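Local coordinates for putative Glycerophosphoryl diester phosphodiesterase (PDB 3L12), which is a putative member of the glycerophosphoryl diester phosphodiesterase family, built on a TIM-barrel fold and holding a magnesium ion, at residues G246-P251 against G268-T273; S6-L11 against D202-Y207; N71-D76 against G103-R108; V29-T34 against A119-I124; D281-A286 against I306-S311. One frame throughout, in Å; residues are numbered along the deposited sequence.

How the contacts relate
From the N terminus, contact 2 comes first: segment 6-11 meets 202-207 and closes a loop of about 190 residues. Contact 4 lies within that loop and joins the loop after strand 19-23 to residues 119-124. Contact 3 lies within contact 4 in turn, so the three are nested and none cross. Contacts 3 and 4 touch each other and the second subunit. Contacts 1 and 5 follow in series. Contact 1 pairs strands 248-251 and 270-273 and touches contact 2 through neighbouring strand 205-209. Contact 5 joins helix 279-288 to the end of helix 298-307 and the turn beyond, near the C terminus, and it also reaches the second subunit.

Contact 1 (G246-P251 against G268-T273); sequences GQLWCP and GLIVLT
Gln247 O is gripped by two hydrogen bonds. Ile270 N donates to Gln247 O at 3.0 Å, nearly straight (172° at the hydrogen) and in the carbonyl plane. A water gives the second bond and also donates to Gly268 O, so it ties the two carbonyls. The contact is the parallel strand pairing of a beta-alpha-beta unit of the TIM barrel. Helix 258-266 links the strands and ends at Gly268 in a Schellman motif. Further along, Trp249 N donates to Ile270 O at 2.9 Å, almost along the C=O axis. Leu272 N donates a longer hydrogen bond to Trp249 O, 3.3 Å.

Leu248 and Ile270 lie side by side on one face of the sheet and point the same way. Leu248 also crosses Leu272 obliquely, Leu248 CD2 to Leu272 CD1 at 3.5 Å. Trp249 and Val271 occupy the other face, against Ala264 of helix 258-266. Pro251 CG sits over the centre of the Trp249 ring, and Trp249 NE1 is hydrogen-bonded to Ser209 OG. Leu272 O is buried and has no hydrogen-bond partner in the model. A CA-H contact approaches it, with Cys250 CA 3.0 Å from Leu272 O. The pairing ends in a side-chain bond: Thr273 OG1, anti to its backbone N (chi1 -168°), donates in plane to Pro251 O at 2.8 Å.

Contact 2 (S6-L11 against D202-Y207); sequences SQLEGL and DLPTSY
One hydrogen bond joins the segments. Gln7 NE2 donates to Asp202 O at 3.2 Å, and the bond is bent, with 140° at the hydrogen. The nitrogen stands above the carbonyl plane of Asp202, and the oxygen is itself tilted out of the Gln7 amide plane. The same nitrogen has a second and stronger acceptor in Glu180 O. A turn at chi2 (84°) bends the Gln7 chain and puts the amide there.

The next group is packing of this amide on apolar atoms. Gln7 crosses the Pro204 ring obliquely, and Gln7 OE1 lies 3.5 Å from Pro204 CD. Leu203 comes in at about a right angle, with its CD2 3.6 Å from Gln7 NE2.

Purely apolar contact is left to Leu8 and Pro204. They meet tip to tip, Leu8 CD2 to Pro204 CG at 3.7 Å. Leu8 goes on to touch Leu248.

Residues 6-8 form a 3-10 turn, with Glu9 N bonded to Ser6 O at 3.2 Å. This N-terminal piece packs where strand 205-209 of the TIM barrel begins. Leu11 touches Val184 and Leu248, near the starts of the two neighbouring strands, so the piece lies against that end of the barrel.

The chemistry is that of a neutral amide serving two backbone carbonyls. Its nitrogen is turned toward both acceptors and its oxygen toward the proline, which should fix the flip of the Gln7 amide without any charge.

Contact 3 (N71-D76 against G103-R108); sequences NAMTRD and GGLDGR
Two irregular loops meet with their directions 127° apart, closest at Met73 and Leu105, whose CA atoms are 4.6 Å apart. One backbone bond crosses between them: Asp106 N donates to Ala72 O at 2.9 Å, nearly straight and in the carbonyl plane. Beside it Met73 (selenomethionine) and Leu105 pack tightly, with Met73 CB 3.5 Å from Leu105 CD2. Met73 CG sits in the crowded position between its backbone N and carbonyl carbon (chi1 74°).

Arg75 bends at chi3 and brings the edge of its guanidinium to the Gly103-Gly104 peptide. Arg75 NH2 and Gly104 N are both donors and share a water: it accepts from Arg75 NH2 at 3.0 Å and from Gly104 N at 3.2 Å. The stronger partner of Arg75 NH2 is Leu121 O.

Arg108 grips the Asp106 carboxylate side-on, through syn lone pairs. Arg108 NE meets Asp106 OD1 at 2.9 Å, and Arg108 NH2 meets Asp106 OD2 at 2.9 Å. Arg108 N also donates to Asp106 OD1, from above the carboxylate plane, which makes an Asx turn. A water bonded to Asp106 OD2 reaches back weakly to Asn71 O.

The loops lie between strand 61-63 and helix 110-114, consistent with the insertion that this family adds to its barrel. Tyr111 of helix 110-114 packs on Ala72, Met73 and Leu105, and Arg303 of the second subunit packs on Leu105.

Contact 4 (V29-T34 against A119-I124); sequences VMPENT and AFLTGI
Segment 29-34 carries the Pro-Glu-Asn-Thr sequence characteristic of this family, in the loop between the first strand and first helix of the TIM barrel. The contact joins it to residues 119-124, which precede helix 129-137. Asn33 ND2 is hydrogen-bonded to Asp52 OD2, so the loop supplies a second-shell partner to a magnesium ligand.

One backbone bond opens the contact. Ala119 N donates to Val29 O at 3.0 Å; the N-H points straight at the oxygen, yet the donor stands 43° above the carbonyl plane. Met30 (selenomethionine) bends at chi2 and chi3. Its SE then lies 3.9 Å from Ala119 CB, and its end turns to Leu121, with Met30 CE 3.8 Å from Leu121 CD1. The Leu121 side chain crosses the Pro31 ring at about a right angle, Pro31 CG to Leu121 CD1 at 3.9 Å. Leu121 CD1 is thus held by two neighbours of the loop.

The second subunit lies close by: its Gln302 OE1 accepts from Phe120 N, and its Val29 packs on Val29.

Thr34 splits its two branches: the methyl goes to Ile124, the hydroxyl to its own loop and the helix that follows. Thr34 CG2 touches Ile124 CG2 at 3.6 Å. Thr34 OG1 takes the crowded position (chi1 62°), caps Gly37 N at the start of helix 35-43, and donates to Pro31 O at 2.8 Å.

Contact 5 (D281-A286 against I306-S311); sequences DIRRMA and IDMGLS
Arg283 places CG anti to its backbone N (chi1 -176°), runs extended, then bends at chi3 (-67°). Asp307 also holds CG anti to its backbone N (chi1 -177°). These torsions bring guanidinium and carboxylate together, their planes steeply inclined. Arg283 NH2 donates to Asp307 OD2 at 2.7 Å, a salt bridge. The oxygen lies close to the guanidinium plane, but the nitrogen meets it from above the carboxylate plane. A water closes a small ring: it accepts from Arg283 NH1 at 3.0 Å and donates to Asp307 OD2 at 3.1 Å.

Met308 (selenomethionine) crosses Arg283 obliquely. Its SE lies over one guanidinium face of Arg283, offset toward the rim, and Met308 CG is 3.6 Å from Arg283 NH1. Its bent end reaches the helix, where Met308 CE is 3.6 Å from Ala286 CB. Leu310 CD1 is a looser neighbour, 4.4 Å from Ala286 CB.

The contact joins helix 279-288 to the C-terminal end of helix 298-307 and the turn after it, late in the TIM barrel. Helix 298-307 ends in a Schellman motif, with Gly309 at C-prime and Leu310 N bonded to Leu305 O. Asp307 O accepts from Arg108 NH2 of the second subunit.

The salt bridge lies toward the surface, beside an apolar cluster on Ala286. Asp307 is the last helical residue, where the helix end would tend to disfavour a negative charge; Arg283 probably offsets this.

Contact 1 (G246-P251 against G268-T273)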
# COMPACT_ATOMS: atom_id res chain seq x y z
N GLY A 246 -28.74 -13.61 -14.04
CA GLY A 246 -27.55 -13.24 -13.25
C GLY A 246 -27.65 -13.65 -11.78
O GLY A 246 -28.77 -13.81 -11.24
N GLN A 247 -26.47 -13.81 -11.16
CA GLN A 247 -26.36 -14.11 -9.74
C GLN A 247 -26.04 -12.85 -8.90
O GLN A 247 -26.35 -12.83 -7.72
CB GLN A 247 -25.30 -15.15 -9.48
CG GLN A 247 -25.71 -16.58 -9.80
CD GLN A 247 -26.01 -16.79 -11.27
OE1 GLN A 247 -25.20 -16.45 -12.13
NE2 GLN A 247 -27.19 -17.35 -11.58
N LEU A 248 -25.41 -11.86 -9.52
CA LEU A 248 -25.04 -10.61 -8.82
C LEU A 248 -25.53 -9.39 -9.61
O LEU A 248 -25.53 -9.38 -10.85
CB LEU A 248 -23.53 -10.48 -8.67
CG LEU A 248 -22.71 -11.49 -7.87
CD1 LEU A 248 -22.43 -12.65 -8.76
CD2 LEU A 248 -21.38 -10.83 -7.36
N TRP A 249 -25.90 -8.36 -8.86
CA TRP A 249 -26.25 -7.07 -9.41
C TRP A 249 -25.26 -6.12 -8.80
O TRP A 249 -25.11 -6.09 -7.58
CB TRP A 249 -27.67 -6.64 -9.03
CG TRP A 249 -27.99 -5.21 -9.44
CD1 TRP A 249 -27.67 -4.59 -10.59
CD2 TRP A 249 -28.76 -4.28 -8.67
NE1 TRP A 249 -28.15 -3.27 -10.58
CE2 TRP A 249 -28.82 -3.07 -9.40
CE3 TRP A 249 -29.34 -4.32 -7.40
CZ2 TRP A 249 -29.47 -1.93 -8.93
CZ3 TRP A 249 -29.98 -3.20 -6.92
CH2 TRP A 249 -30.02 -2.01 -7.68
N CYS A 250 -24.56 -5.35 -9.63
CA CYS A 250 -23.49 -4.47 -9.17
C CYS A 250 -23.73 -3.05 -9.61
O CYS A 250 -23.18 -2.57 -10.58
CB CYS A 250 -22.10 -4.92 -9.64
SG CYS A 250 -21.66 -6.54 -8.94
N PRO A 251 -24.59 -2.35 -8.88
CA PRO A 251 -24.88 -0.96 -9.19
C PRO A 251 -23.88 0.04 -8.65
O PRO A 251 -23.28 -0.15 -7.56
CB PRO A 251 -26.18 -0.72 -8.47
CG PRO A 251 -26.09 -1.60 -7.25
CD PRO A 251 -25.34 -2.84 -7.71
N GLY A 268 -33.04 -13.19 -4.65
CA GLY A 268 -31.93 -14.12 -4.50
C GLY A 268 -30.57 -13.64 -5.02
O GLY A 268 -29.67 -14.45 -5.19
N LEU A 269 -30.45 -12.34 -5.30
CA LEU A 269 -29.19 -11.81 -5.88
C LEU A 269 -28.25 -11.34 -4.81
O LEU A 269 -28.68 -11.00 -3.69
CB LEU A 269 -29.50 -10.62 -6.80
CG LEU A 269 -30.45 -10.83 -7.96
CD1 LEU A 269 -30.92 -9.52 -8.63
CD2 LEU A 269 -29.80 -11.80 -8.99
N ILE A 270 -26.96 -11.34 -5.14
CA ILE A 270 -25.91 -10.75 -4.30
C ILE A 270 -25.72 -9.33 -4.85
O ILE A 270 -25.78 -9.16 -6.07
CB ILE A 270 -24.64 -11.59 -4.34
CG1 ILE A 270 -24.85 -12.89 -3.54
CG2 ILE A 270 -23.41 -10.80 -3.81
CD1 ILE A 270 -23.67 -13.93 -3.64
N VAL A 271 -25.49 -8.32 -3.99
CA VAL A 271 -25.34 -6.95 -4.41
C VAL A 271 -23.96 -6.45 -3.99
O VAL A 271 -23.64 -6.43 -2.79
CB VAL A 271 -26.43 -6.06 -3.82
CG1 VAL A 271 -26.31 -4.64 -4.34
CG2 VAL A 271 -27.84 -6.67 -4.12
N LEU A 272 -23.17 -6.08 -4.97
CA LEU A 272 -21.82 -5.52 -4.73
C LEU A 272 -21.87 -4.12 -5.31
O LEU A 272 -22.13 -3.95 -6.52
CB LEU A 272 -20.74 -6.33 -5.40
CG LEU A 272 -20.65 -7.84 -5.13
CD1 LEU A 272 -19.40 -8.32 -5.87
CD2 LEU A 272 -20.54 -8.15 -3.64
N THR A 273 -21.61 -3.11 -4.51
CA THR A 273 -21.63 -1.75 -5.04
C THR A 273 -20.19 -1.23 -5.23
O THR A 273 -19.22 -1.72 -4.59
CB THR A 273 -22.49 -0.85 -4.18
OG1 THR A 273 -22.71 0.38 -4.89
CG2 THR A 273 -21.85 -0.67 -2.78
O HOH W 1 -27.25 -14.94 -6.29

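Contact 2 (S6-L11 against D202-Y207)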
# COMPACT_ATOMS: atom_id res chain seq x y z
N SER A 6 -20.13 -22.11 -5.86
CA SER A 6 -19.18 -22.03 -4.74
C SER A 6 -18.39 -20.72 -4.75
O SER A 6 -17.88 -20.23 -3.72
CB SER A 6 -18.22 -23.23 -4.79
OG SER A 6 -17.17 -22.95 -5.70
N GLN A 7 -18.30 -20.12 -5.93
CA GLN A 7 -17.61 -18.85 -6.08
C GLN A 7 -18.28 -17.73 -5.27
O GLN A 7 -17.61 -16.75 -4.90
CB GLN A 7 -17.55 -18.40 -7.54
CG GLN A 7 -16.97 -19.40 -8.54
CD GLN A 7 -17.98 -20.43 -9.07
OE1 GLN A 7 -19.10 -20.58 -8.55
NE2 GLN A 7 -17.59 -21.12 -10.12
N LEU A 8 -19.58 -17.82 -5.06
CA LEU A 8 -20.31 -16.76 -4.38
C LEU A 8 -20.07 -16.73 -2.88
O LEU A 8 -20.42 -15.74 -2.25
CB LEU A 8 -21.81 -16.88 -4.68
CG LEU A 8 -22.17 -16.85 -6.17
CD1 LEU A 8 -23.67 -17.04 -6.34
CD2 LEU A 8 -21.69 -15.54 -6.85
N GLU A 9 -19.45 -17.78 -2.33
CA GLU A 9 -19.17 -17.83 -0.89
C GLU A 9 -18.33 -16.64 -0.44
O GLU A 9 -18.59 -16.08 0.64
CB GLU A 9 -18.51 -19.17 -0.52
CG GLU A 9 -19.48 -20.35 -0.65
CD GLU A 9 -18.81 -21.72 -0.50
OE1 GLU A 9 -17.64 -21.75 -0.02
OE2 GLU A 9 -19.46 -22.75 -0.86
N GLY A 10 -17.38 -16.19 -1.26
CA GLY A 10 -16.55 -15.06 -0.90
C GLY A 10 -17.12 -13.68 -1.23
O GLY A 10 -16.47 -12.67 -0.92
N LEU A 11 -18.30 -13.62 -1.85
CA LEU A 11 -18.92 -12.39 -2.25
C LEU A 11 -20.26 -12.16 -1.54
O LEU A 11 -20.76 -11.04 -1.53
CB LEU A 11 -19.12 -12.39 -3.78
CG LEU A 11 -17.77 -12.50 -4.52
CD1 LEU A 11 -17.94 -12.69 -5.99
CD2 LEU A 11 -16.89 -11.26 -4.26
N ASP A 202 -21.10 -22.99 -15.32
CA ASP A 202 -20.55 -23.22 -14.00
C ASP A 202 -20.06 -21.95 -13.32
O ASP A 202 -19.91 -21.96 -12.12
CB ASP A 202 -19.43 -24.27 -14.05
CG ASP A 202 -18.35 -23.98 -15.11
OD1 ASP A 202 -18.67 -23.82 -16.34
OD2 ASP A 202 -17.15 -23.98 -14.70
N LEU A 203 -19.84 -20.86 -14.08
CA LEU A 203 -19.34 -19.61 -13.53
C LEU A 203 -20.50 -18.64 -13.39
O LEU A 203 -21.25 -18.41 -14.37
CB LEU A 203 -18.23 -19.02 -14.39
CG LEU A 203 -17.04 -19.92 -14.73
CD1 LEU A 203 -16.02 -19.10 -15.54
CD2 LEU A 203 -16.40 -20.49 -13.49
N PRO A 204 -20.69 -18.06 -12.19
CA PRO A 204 -21.78 -17.13 -12.07
C PRO A 204 -21.50 -15.85 -12.86
O PRO A 204 -20.35 -15.53 -13.16
CB PRO A 204 -21.91 -16.92 -10.55
CG PRO A 204 -20.55 -17.16 -10.02
CD PRO A 204 -19.93 -18.20 -10.94
N THR A 205 -22.58 -15.12 -13.17
CA THR A 205 -22.55 -13.90 -13.94
C THR A 205 -22.98 -12.74 -13.03
O THR A 205 -23.92 -12.88 -12.22
CB THR A 205 -23.44 -13.99 -15.22
OG1 THR A 205 -24.75 -14.40 -14.86
CG2 THR A 205 -22.87 -15.01 -16.23
N SER A 206 -22.31 -11.61 -13.23
CA SER A 206 -22.50 -10.39 -12.44
C SER A 206 -22.73 -9.19 -13.36
O SER A 206 -21.93 -8.91 -14.24
CB SER A 206 -21.23 -10.19 -11.61
OG SER A 206 -21.24 -8.97 -10.94
N TYR A 207 -23.83 -8.48 -13.12
CA TYR A 207 -24.35 -7.43 -13.99
C TYR A 207 -24.12 -6.03 -13.42
O TYR A 207 -24.74 -5.65 -12.40
CB TYR A 207 -25.85 -7.67 -14.18
CG TYR A 207 -26.19 -8.84 -15.13
CD1 TYR A 207 -25.91 -10.17 -14.80
CD2 TYR A 207 -26.82 -8.60 -16.34
CE1 TYR A 207 -26.25 -11.21 -15.67
CE2 TYR A 207 -27.16 -9.66 -17.23
CZ TYR A 207 -26.84 -10.95 -16.90
OH TYR A 207 -27.12 -12.00 -17.76

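Contact 3 (N71-D76 against G103-R108)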
# COMPACT_ATOMS: atom_id res chain seq x y z
N ASN A 71 -3.53 8.35 -21.68
CA ASN A 71 -2.29 9.12 -21.56
C ASN A 71 -1.94 9.40 -20.10
O ASN A 71 -0.75 9.45 -19.77
CB ASN A 71 -2.36 10.42 -22.31
CG ASN A 71 -2.45 10.24 -23.82
OD1 ASN A 71 -2.26 9.15 -24.33
ND2 ASN A 71 -2.75 11.31 -24.49
N ALA A 72 -2.94 9.50 -19.22
CA ALA A 72 -2.64 9.79 -17.79
C ALA A 72 -1.94 8.64 -17.06
O ALA A 72 -1.42 8.86 -15.96
CB ALA A 72 -4.00 10.13 -17.02
N MSE A 73 -1.92 7.43 -17.60
CA MSE A 73 -1.30 6.32 -16.91
C MSE A 73 -0.27 5.57 -17.75
O MSE A 73 0.17 4.49 -17.34
CB MSE A 73 -2.34 5.30 -16.38
CG MSE A 73 -3.00 4.41 -17.43
SE MSE A 73 -4.43 3.23 -16.74
CE MSE A 73 -5.27 4.65 -15.79
N THR A 74 0.09 6.12 -18.91
CA THR A 74 0.95 5.41 -19.83
C THR A 74 2.12 6.20 -20.34
O THR A 74 1.97 7.34 -20.80
CB THR A 74 0.12 4.95 -21.06
OG1 THR A 74 -1.16 4.39 -20.69
CG2 THR A 74 0.86 3.91 -21.87
N ARG A 75 3.30 5.59 -20.21
CA ARG A 75 4.52 6.20 -20.73
C ARG A 75 5.07 5.37 -21.86
O ARG A 75 4.92 4.11 -21.91
CB ARG A 75 5.58 6.34 -19.66
CG ARG A 75 5.37 7.44 -18.67
CD ARG A 75 6.18 7.30 -17.39
NE ARG A 75 5.61 6.29 -16.52
CZ ARG A 75 6.24 5.75 -15.47
NH1 ARG A 75 7.51 6.00 -15.21
NH2 ARG A 75 5.58 4.91 -14.68
N ASP A 76 5.73 6.08 -22.78
CA ASP A 76 6.38 5.49 -23.92
C ASP A 76 7.68 4.74 -23.57
O ASP A 76 8.07 4.64 -22.43
CB ASP A 76 6.57 6.56 -25.03
CG ASP A 76 7.57 7.67 -24.67
OD1 ASP A 76 8.49 7.43 -23.85
OD2 ASP A 76 7.48 8.77 -25.30
N GLY A 103 3.30 1.90 -14.74
CA GLY A 103 3.64 1.87 -13.31
C GLY A 103 3.23 3.05 -12.46
O GLY A 103 3.44 3.02 -11.25
N GLY A 104 2.66 4.07 -13.05
CA GLY A 104 2.24 5.21 -12.27
C GLY A 104 1.31 6.06 -13.05
O GLY A 104 0.97 5.77 -14.20
N LEU A 105 0.95 7.14 -12.39
CA LEU A 105 0.04 8.12 -12.95
C LEU A 105 0.74 9.48 -13.11
O LEU A 105 1.64 9.84 -12.34
CB LEU A 105 -1.13 8.34 -12.03
CG LEU A 105 -2.08 7.14 -11.86
CD1 LEU A 105 -3.22 7.48 -10.84
CD2 LEU A 105 -2.61 6.70 -13.19
N ASP A 106 0.30 10.23 -14.11
CA ASP A 106 0.73 11.61 -14.37
C ASP A 106 -0.01 12.54 -13.41
O ASP A 106 -1.21 12.85 -13.58
CB ASP A 106 0.44 11.97 -15.84
CG ASP A 106 0.98 13.33 -16.24
OD1 ASP A 106 1.36 14.17 -15.36
OD2 ASP A 106 0.96 13.58 -17.46
N GLY A 107 0.75 13.07 -12.42
CA GLY A 107 0.14 13.91 -11.38
C GLY A 107 -0.36 15.26 -11.86
O GLY A 107 -1.02 15.98 -11.06
N ARG A 108 -0.11 15.63 -13.13
CA ARG A 108 -0.63 16.89 -13.74
C ARG A 108 -2.04 16.78 -14.21
O ARG A 108 -2.66 17.79 -14.63
CB ARG A 108 0.20 17.28 -14.98
CG ARG A 108 1.67 17.50 -14.62
CD ARG A 108 2.53 17.70 -15.84
NE ARG A 108 2.47 16.53 -16.72
CZ ARG A 108 2.92 16.53 -17.97
NH1 ARG A 108 3.53 17.60 -18.49
NH2 ARG A 108 2.75 15.47 -18.71
O HOH W 2 -0.43 12.28 -19.37
O HOH W 3 2.95 4.97 -16.08

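Contact 4 (V29-T34 against A119-I124)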
# COMPACT_ATOMS: atom_id res chain seq x y z
N VAL A 29 -3.56 3.11 -3.82
CA VAL A 29 -2.29 2.82 -3.20
C VAL A 29 -1.14 2.42 -4.19
O VAL A 29 -0.01 2.82 -4.04
CB VAL A 29 -2.43 1.69 -2.11
CG1 VAL A 29 -1.10 1.53 -1.31
CG2 VAL A 29 -3.68 2.00 -1.19
N MSE A 30 -1.49 1.62 -5.19
CA MSE A 30 -0.61 1.08 -6.15
C MSE A 30 -1.16 1.23 -7.56
O MSE A 30 -2.33 1.31 -7.73
CB MSE A 30 -0.41 -0.42 -5.90
CG MSE A 30 0.43 -0.64 -4.65
SE MSE A 30 2.29 -0.22 -4.69
CE MSE A 30 2.90 -1.84 -5.58
N PRO A 31 -0.27 1.35 -8.56
CA PRO A 31 -0.74 1.41 -9.96
C PRO A 31 -1.78 0.35 -10.23
O PRO A 31 -1.58 -0.84 -9.93
CB PRO A 31 0.55 1.20 -10.78
CG PRO A 31 1.52 0.80 -9.84
CD PRO A 31 1.20 1.34 -8.49
N GLU A 32 -2.83 0.77 -10.88
CA GLU A 32 -3.96 -0.11 -11.09
C GLU A 32 -3.68 -1.24 -12.04
O GLU A 32 -2.87 -1.13 -12.94
CB GLU A 32 -5.11 0.71 -11.63
CG GLU A 32 -4.89 1.23 -13.09
CD GLU A 32 -5.95 2.20 -13.51
OE1 GLU A 32 -5.89 3.35 -12.99
OE2 GLU A 32 -6.81 1.82 -14.30
N ASN A 33 -4.39 -2.35 -11.87
CA ASN A 33 -4.30 -3.48 -12.78
C ASN A 33 -2.85 -3.97 -13.04
O ASN A 33 -2.48 -4.42 -14.17
CB ASN A 33 -5.08 -3.17 -14.05
CG ASN A 33 -6.56 -3.33 -13.88
OD1 ASN A 33 -7.01 -4.20 -13.13
ND2 ASN A 33 -7.35 -2.54 -14.63
N THR A 34 -2.02 -3.90 -11.99
CA THR A 34 -0.66 -4.39 -12.06
C THR A 34 -0.47 -5.57 -11.12
O THR A 34 -1.08 -5.68 -10.06
CB THR A 34 0.39 -3.33 -11.72
OG1 THR A 34 0.21 -2.89 -10.37
CG2 THR A 34 0.22 -2.10 -12.72
N ALA A 119 1.68 5.02 -5.16
CA ALA A 119 3.09 4.85 -5.43
C ALA A 119 3.40 5.02 -6.90
O ALA A 119 2.56 4.73 -7.75
CB ALA A 119 3.56 3.48 -4.96
N PHE A 120 4.61 5.48 -7.18
CA PHE A 120 5.00 5.77 -8.56
C PHE A 120 6.12 4.84 -8.92
O PHE A 120 7.27 5.05 -8.49
CB PHE A 120 5.41 7.25 -8.74
CG PHE A 120 5.61 7.61 -10.19
CD1 PHE A 120 4.52 8.05 -10.92
CD2 PHE A 120 6.84 7.49 -10.80
CE1 PHE A 120 4.67 8.35 -12.28
CE2 PHE A 120 7.00 7.80 -12.17
CZ PHE A 120 5.90 8.24 -12.89
N LEU A 121 5.77 3.84 -9.74
CA LEU A 121 6.67 2.79 -10.15
C LEU A 121 7.05 2.97 -11.63
O LEU A 121 6.26 3.46 -12.39
CB LEU A 121 6.02 1.38 -9.95
CG LEU A 121 5.56 0.96 -8.55
CD1 LEU A 121 4.92 -0.48 -8.50
CD2 LEU A 121 6.78 1.06 -7.59
N THR A 122 8.23 2.45 -11.98
CA THR A 122 8.76 2.49 -13.35
C THR A 122 9.16 1.06 -13.74
O THR A 122 9.63 0.26 -12.88
CB THR A 122 9.90 3.50 -13.44
OG1 THR A 122 9.42 4.83 -13.15
CG2 THR A 122 10.56 3.46 -14.83
N GLY A 123 8.91 0.74 -14.99
CA GLY A 123 9.24 -0.57 -15.55
C GLY A 123 8.15 -1.59 -15.38
O GLY A 123 8.43 -2.79 -15.37
N ILE A 124 6.91 -1.13 -15.27
CA ILE A 124 5.75 -1.99 -15.05
C ILE A 124 4.94 -2.09 -16.31
O ILE A 124 4.49 -1.11 -16.87
CB ILE A 124 4.85 -1.45 -13.90
CG1 ILE A 124 5.67 -1.08 -12.62
CG2 ILE A 124 3.64 -2.43 -13.62
CD1 ILE A 124 6.55 -2.21 -12.09

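Contact 5 (D281-A286 against I306-S311)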
# COMPACT_ATOMS: atom_id res chain seq x y z
N ASP A 281 -19.54 7.65 2.33
CA ASP A 281 -20.15 6.75 1.33
C ASP A 281 -19.93 5.30 1.71
O ASP A 281 -20.85 4.50 1.65
CB ASP A 281 -19.60 7.02 -0.06
CG ASP A 281 -19.92 8.44 -0.59
OD1 ASP A 281 -20.93 9.05 -0.18
OD2 ASP A 281 -19.12 8.94 -1.41
N ILE A 282 -18.74 4.99 2.17
CA ILE A 282 -18.43 3.60 2.64
C ILE A 282 -19.37 3.23 3.76
O ILE A 282 -20.05 2.19 3.73
CB ILE A 282 -16.96 3.46 3.02
CG1 ILE A 282 -16.05 3.66 1.80
CG2 ILE A 282 -16.69 2.09 3.67
CD1 ILE A 282 -14.57 3.91 2.15
N ARG A 283 -19.46 4.12 4.75
CA ARG A 283 -20.36 3.91 5.88
C ARG A 283 -21.82 3.76 5.45
O ARG A 283 -22.49 2.85 5.92
CB ARG A 283 -20.20 5.07 6.89
CG ARG A 283 -20.99 4.93 8.14
CD ARG A 283 -20.56 5.94 9.20
NE ARG A 283 -19.21 5.70 9.69
CZ ARG A 283 -18.91 4.92 10.74
NH1 ARG A 283 -19.85 4.35 11.47
NH2 ARG A 283 -17.65 4.79 11.10
N ARG A 284 -22.31 4.63 4.58
CA ARG A 284 -23.71 4.57 4.12
C ARG A 284 -23.98 3.26 3.37
O ARG A 284 -25.04 2.63 3.61
CB ARG A 284 -24.06 5.77 3.22
CG ARG A 284 -25.52 5.83 2.86
CD ARG A 284 -25.88 7.09 2.14
NE ARG A 284 -25.33 7.13 0.79
CZ ARG A 284 -24.22 7.76 0.43
NH1 ARG A 284 -23.50 8.47 1.31
NH2 ARG A 284 -23.80 7.69 -0.83
N MSE A 285 -23.02 2.81 2.54
CA MSE A 285 -23.21 1.57 1.81
C MSE A 285 -23.24 0.36 2.75
O MSE A 285 -24.08 -0.50 2.60
CB MSE A 285 -22.15 1.34 0.70
CG MSE A 285 -22.24 2.25 -0.46
SE MSE A 285 -23.99 2.22 -1.38
CE MSE A 285 -24.88 3.62 -0.45
N ALA A 286 -22.34 0.33 3.74
CA ALA A 286 -22.40 -0.73 4.74
C ALA A 286 -23.78 -0.78 5.42
O ALA A 286 -24.33 -1.87 5.64
CB ALA A 286 -21.23 -0.60 5.79
N ILE A 306 -14.43 -2.22 10.59
CA ILE A 306 -14.06 -2.51 11.97
C ILE A 306 -14.70 -1.52 12.96
O ILE A 306 -15.18 -1.90 14.01
CB ILE A 306 -12.50 -2.49 12.15
CG1 ILE A 306 -11.81 -3.65 11.42
CG2 ILE A 306 -12.11 -2.46 13.63
CD1 ILE A 306 -12.27 -5.03 11.79
N ASP A 307 -14.71 -0.24 12.62
CA ASP A 307 -15.33 0.77 13.46
C ASP A 307 -16.85 0.49 13.67
O ASP A 307 -17.43 0.80 14.73
CB ASP A 307 -15.17 2.15 12.83
CG ASP A 307 -15.75 3.22 13.74
OD1 ASP A 307 -15.09 3.53 14.77
OD2 ASP A 307 -16.92 3.65 13.48
N MSE A 308 -17.46 -0.11 12.66
CA MSE A 308 -18.88 -0.53 12.69
C MSE A 308 -19.10 -1.91 13.28
O MSE A 308 -20.22 -2.41 13.30
CB MSE A 308 -19.49 -0.50 11.24
CG MSE A 308 -19.43 0.87 10.68
SE MSE A 308 -20.03 0.98 8.85
CE MSE A 308 -21.93 0.69 9.06
N GLY A 309 -18.06 -2.52 13.82
CA GLY A 309 -18.17 -3.84 14.40
C GLY A 309 -18.31 -5.00 13.44
O GLY A 309 -18.69 -6.09 13.87
N LEU A 310 -18.03 -4.75 12.16
CA LEU A 310 -18.20 -5.73 11.10
C LEU A 310 -16.82 -6.29 10.71
O LEU A 310 -15.78 -5.84 11.19
CB LEU A 310 -18.87 -5.08 9.90
CG LEU A 310 -20.27 -4.46 10.16
CD1 LEU A 310 -20.75 -3.56 9.02
CD2 LEU A 310 -21.29 -5.54 10.50
N SER A 311 -16.82 -7.26 9.80
CA SER A 311 -15.59 -7.79 9.27
C SER A 311 -15.86 -8.17 7.81
O SER A 311 -16.98 -8.05 7.32
CB SER A 311 -15.18 -9.00 10.09
OG SER A 311 -16.11 -10.05 9.95
O HOH W 4 -19.85 2.95 14.08